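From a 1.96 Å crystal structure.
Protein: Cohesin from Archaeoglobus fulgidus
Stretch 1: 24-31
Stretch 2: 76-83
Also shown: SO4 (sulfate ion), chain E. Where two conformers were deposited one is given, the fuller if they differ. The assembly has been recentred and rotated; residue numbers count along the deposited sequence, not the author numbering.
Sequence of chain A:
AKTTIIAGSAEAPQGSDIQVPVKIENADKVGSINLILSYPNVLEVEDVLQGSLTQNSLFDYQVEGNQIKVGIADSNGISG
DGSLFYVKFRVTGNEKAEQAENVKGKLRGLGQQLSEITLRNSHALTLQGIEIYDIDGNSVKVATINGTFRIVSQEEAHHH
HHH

Stretch 1 24-31: IENADKVG
Stretch 2 (76-83) NGISGDGS

Two beta bulges, one between I24 and A27 and one between A27 and V30, break this antiparallel pairing into three short rungs, and in each bulge a side-chain oxygen takes a backbone NH that meets the nearest opposing carbonyl at a poor angle. The rungs pair I24 with G82, A27 with G80 and V30 with I78, with CA-CA separations of 5.7, 4.8 and 4.8 Å.

Each rung closes a two-bond ring: I24 N to G82 O at 2.8 Å and G82 N to I24 O at 3.1 Å; A27 N to G80 O at 3.0 Å and G80 N to A27 O at 2.9 Å; V30 N to I78 O at 2.9 Å and I78 N to V30 O at 2.8 Å. The acceptors I24 O, A27 O and V30 O also each receive a CA-H contact, from D81 CA, S79 CA and G77 CA respectively, all at 3.2 Å.

Between rungs, E25 and N26 are set against D81, and D28 and K29 against S79. N26 (phi/psi 59/41) and K29 (54/47) are both in left-handed conformation with chi1 m and CB pointing away. N26 N lies 3.3 Å from G80 O at a poor angle and instead donates to D81 OD1 at 2.8 Å. K29 N repeats the pattern: 3.2 Å from I78 O, too poorly angled to bond, it donates to S79 OG at 2.8 Å. With chi1 m and CB sideways, D81 and S79 place OD1 and OG within bonding range of these amides. Water 1 donates to N26 OD1 (3.0 Å) and D81 OD2 (2.6 Å); water 2 lies 3.0 Å from both D28 OD1 and S79 OG, hydrogen-bonded to each.

I24 (t, t), A27, V30 (chi1 t) and I78 (m, t) share one face, all buried. The branched apolar side chains of I24, V30 and I78 suit it, having no polar group to satisfy. V30 CB packs 4.3 Å from I78 CB, while small A27 places CB 4.4 Å from I78 CG2.

Three glycines serve the second stretch. G77 (85/142) and G82 (164/179) have backbone angles that would jam a CB against the preceding carbonyl; at G77 an ideal CB would also sit a tight 3.4 Å from K29 CA. G80 (83/-150) has the positive phi that favours glycine.

Among the polar side chains is one close pair of like charges: E25 (m, m, chi3 -43°; one of two conformers) sets OE1 3.0 Å from D81 OD2, with no hydrogen bond between them. K29 extends as m, t, t, t, its NZ making a weak 3.5 Å hydrogen bond to sulfate O3. Together the stretches bury 533 Å².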

ATOM      1  N   ILE A  24       9.320  15.674  -1.623  1.00 26.69           N
ATOM      2  CA  ILE A  24       8.842  14.432  -2.227  1.00 27.01           C
ATOM      3  C   ILE A  24       7.323  14.433  -2.228  1.00 32.41           C
ATOM      4  O   ILE A  24       6.685  14.967  -1.316  1.00 29.19           O
ATOM      5  CB  ILE A  24       9.420  13.184  -1.509  1.00 32.77           C
ATOM      6  CG1 ILE A  24       9.174  11.914  -2.331  1.00 30.83           C
ATOM      7  CG2 ILE A  24       8.845  13.048  -0.097  1.00 30.75           C
ATOM      8  CD1 ILE A  24      10.124  10.764  -1.969  1.00 25.89           C
ATOM      9  N   GLU A  25       6.731  13.833  -3.250  0.59 28.52           N
ATOM     10  CA  GLU A  25       5.284  13.743  -3.300  0.59 28.50           C
ATOM     11  C   GLU A  25       4.881  12.295  -3.554  0.59 30.47           C
ATOM     12  O   GLU A  25       5.484  11.613  -4.390  0.59 30.85           O
ATOM     13  CB  GLU A  25       4.741  14.668  -4.396  0.59 37.07           C
ATOM     14  CG  GLU A  25       5.177  16.130  -4.219  0.59 42.70           C
ATOM     15  CD  GLU A  25       4.604  16.775  -2.961  0.59 48.98           C
ATOM     16  OE1 GLU A  25       3.405  16.561  -2.690  0.59 41.73           O
ATOM     17  OE2 GLU A  25       5.349  17.485  -2.235  0.59 49.66           O
ATOM     18  N   ASN A  26       3.890  11.828  -2.798  1.00 28.52           N
ATOM     19  CA  ASN A  26       3.404  10.457  -2.888  1.00 33.03           C
ATOM     20  C   ASN A  26       4.467   9.405  -2.602  1.00 35.22           C
ATOM     21  O   ASN A  26       4.537   8.378  -3.269  1.00 31.41           O
ATOM     22  CB  ASN A  26       2.767  10.227  -4.247  1.00 32.51           C
ATOM     23  CG  ASN A  26       1.668  11.233  -4.529  1.00 47.29           C
ATOM     24  OD1 ASN A  26       0.745  11.398  -3.732  1.00 48.84           O
ATOM     25  ND2 ASN A  26       1.792  11.947  -5.632  1.00 47.34           N
ATOM     26  N   ALA A  27       5.303   9.664  -1.603  1.00 30.40           N
ATOM     27  CA  ALA A  27       6.249   8.648  -1.152  1.00 29.45           C
ATOM     28  C   ALA A  27       5.493   7.483  -0.515  1.00 35.11           C
ATOM     29  O   ALA A  27       4.485   7.678   0.174  1.00 31.81           O
ATOM     30  CB  ALA A  27       7.243   9.254  -0.142  1.00 27.22           C
ATOM     31  N   ASP A  28       5.994   6.271  -0.717  1.00 31.53           N
ATOM     32  CA  ASP A  28       5.352   5.086  -0.152  1.00 34.76           C
ATOM     33  C   ASP A  28       6.394   4.223   0.556  1.00 31.74           C
ATOM     34  O   ASP A  28       7.049   3.367  -0.061  1.00 30.75           O
ATOM     35  CB  ASP A  28       4.638   4.311  -1.266  1.00 35.35           C
ATOM     36  CG  ASP A  28       3.926   3.064  -0.761  1.00 51.10           C
ATOM     37  OD1 ASP A  28       3.666   2.980   0.459  1.00 43.28           O
ATOM     38  OD2 ASP A  28       3.612   2.177  -1.598  1.00 47.63           O
ATOM     39  N   LYS A  29       6.577   4.479   1.851  1.00 30.27           N
ATOM     40  CA  LYS A  29       7.531   3.726   2.658  1.00 29.22           C
ATOM     41  C   LYS A  29       8.941   3.714   2.072  1.00 30.43           C
ATOM     42  O   LYS A  29       9.601   2.677   2.009  1.00 30.84           O
ATOM     43  CB  LYS A  29       7.015   2.300   2.880  1.00 34.52           C
ATOM     44  CG  LYS A  29       5.667   2.289   3.612  1.00 37.04           C
ATOM     45  CD  LYS A  29       5.150   0.881   3.848  1.00 45.45           C
ATOM     46  CE  LYS A  29       3.673   0.906   4.229  1.00 50.05           C
ATOM     47  NZ  LYS A  29       3.143  -0.468   4.448  1.00 48.79           N
ATOM     48  N   VAL A  30       9.417   4.885   1.673  1.00 32.48           N
ATOM     49  CA  VAL A  30      10.784   5.011   1.185  1.00 27.49           C
ATOM     50  C   VAL A  30      11.760   4.855   2.328  1.00 29.69           C
ATOM     51  O   VAL A  30      11.604   5.484   3.375  1.00 29.24           O
ATOM     52  CB  VAL A  30      10.990   6.367   0.490  1.00 27.11           C
ATOM     53  CG1 VAL A  30      12.459   6.611   0.146  1.00 31.43           C
ATOM     54  CG2 VAL A  30      10.110   6.440  -0.754  1.00 31.78           C
ATOM     55  N   GLY A  31      12.787   4.035   2.120  1.00 28.16           N
ATOM     56  CA  GLY A  31      13.770   3.786   3.155  1.00 29.84           C
ATOM     57  C   GLY A  31      15.126   4.412   2.907  1.00 33.37           C
ATOM     58  O   GLY A  31      15.866   4.711   3.845  1.00 30.78           O
ATOM     59  N   ASN A  76      12.168   3.831   9.500  1.00 33.72           N
ATOM     60  CA  ASN A  76      10.711   3.980   9.680  1.00 34.03           C
ATOM     61  C   ASN A  76       9.944   3.998   8.363  1.00 36.94           C
ATOM     62  O   ASN A  76       8.734   3.708   8.311  1.00 31.71           O
ATOM     63  CB  ASN A  76      10.365   5.286  10.395  1.00 30.01           C
ATOM     64  CG  ASN A  76      11.047   5.420  11.735  1.00 35.78           C
ATOM     65  OD1 ASN A  76      10.574   4.891  12.735  1.00 28.16           O
ATOM     66  ND2 ASN A  76      12.154   6.153  11.766  1.00 33.16           N
ATOM     67  N   GLY A  77      10.642   4.370   7.303  1.00 34.10           N
ATOM     68  CA  GLY A  77       9.982   4.645   6.044  1.00 27.84           C
ATOM     69  C   GLY A  77       9.483   6.075   6.003  1.00 36.62           C
ATOM     70  O   GLY A  77       9.028   6.613   7.003  1.00 31.32           O
ATOM     71  N   ILE A  78       9.591   6.688   4.835  1.00 31.51           N
ATOM     72  CA  ILE A  78       9.059   8.017   4.567  1.00 31.04           C
ATOM     73  C   ILE A  78       7.903   7.868   3.598  1.00 33.08           C
ATOM     74  O   ILE A  78       8.053   7.233   2.545  1.00 29.28           O
ATOM     75  CB  ILE A  78      10.155   8.886   3.915  1.00 28.81           C
ATOM     76  CG1 ILE A  78      11.269   9.165   4.940  1.00 31.98           C
ATOM     77  CG2 ILE A  78       9.597  10.198   3.405  1.00 30.74           C
ATOM     78  CD1 ILE A  78      12.515   9.824   4.311  1.00 35.09           C
ATOM     79  N   SER A  79       6.749   8.424   3.946  1.00 28.30           N
ATOM     80  CA  SER A  79       5.575   8.345   3.082  1.00 29.14           C
ATOM     81  C   SER A  79       4.895   9.701   2.977  1.00 36.77           C
ATOM     82  O   SER A  79       5.103  10.570   3.826  1.00 35.94           O
ATOM     83  CB  SER A  79       4.561   7.330   3.647  1.00 34.09           C
ATOM     84  OG  SER A  79       5.129   6.029   3.706  1.00 35.10           O
ATOM     85  N   GLY A  80       4.067   9.868   1.951  1.00 34.87           N
ATOM     86  CA  GLY A  80       3.290  11.084   1.777  1.00 37.13           C
ATOM     87  C   GLY A  80       4.064  12.209   1.110  1.00 38.92           C
ATOM     88  O   GLY A  80       4.958  11.969   0.295  1.00 34.49           O
ATOM     89  N   ASP A  81       3.704  13.443   1.444  1.00 32.73           N
ATOM     90  CA  ASP A  81       4.296  14.614   0.815  1.00 31.45           C
ATOM     91  C   ASP A  81       5.027  15.421   1.884  1.00 36.67           C
ATOM     92  O   ASP A  81       4.567  15.496   3.014  1.00 33.93           O
ATOM     93  CB  ASP A  81       3.222  15.521   0.238  1.00 30.66           C
ATOM     94  CG  ASP A  81       2.295  14.815  -0.745  1.00 40.63           C
ATOM     95  OD1 ASP A  81       2.606  13.710  -1.228  1.00 39.76           O
ATOM     96  OD2 ASP A  81       1.242  15.401  -1.050  1.00 47.77           O
ATOM     97  N   GLY A  82       6.124  16.067   1.514  1.00 32.02           N
ATOM     98  CA  GLY A  82       6.833  16.925   2.449  1.00 32.62           C
ATOM     99  C   GLY A  82       8.231  17.227   1.947  1.00 32.62           C
ATOM    100  O   GLY A  82       8.620  16.759   0.885  1.00 36.43           O
ATOM    101  N   SER A  83       8.986  18.024   2.697  1.00 27.65           N
ATOM    102  CA  SER A  83      10.351  18.327   2.301  1.00 30.36           C
ATOM    103  C   SER A  83      11.333  17.263   2.790  1.00 33.74           C
ATOM    104  O   SER A  83      11.224  16.758   3.914  1.00 31.23           O
ATOM    105  CB  SER A  83      10.760  19.715   2.805  1.00 38.64           C
ATOM    106  OG  SER A  83      10.450  19.861   4.177  1.00 39.64           O
TER
HETATM  107  S   SO4 E1670       2.195  -1.622   0.480  0.64208.50           S
HETATM  108  O1  SO4 E1670       1.008  -2.194   1.111  0.64210.05           O
HETATM  109  O2  SO4 E1670       3.346  -2.482   0.736  0.64208.83           O
HETATM  110  O3  SO4 E1670       2.447  -0.294   1.032  0.64206.54           O
HETATM  111  O4  SO4 E1670       1.976  -1.517  -0.961  0.64208.43           O
HETATM  112  O   HOH W   1      -0.263  14.052  -2.699  1.00 54.89           O
HETATM  113  O   HOH W   2       2.760   4.366   2.966  1.00 69.69           O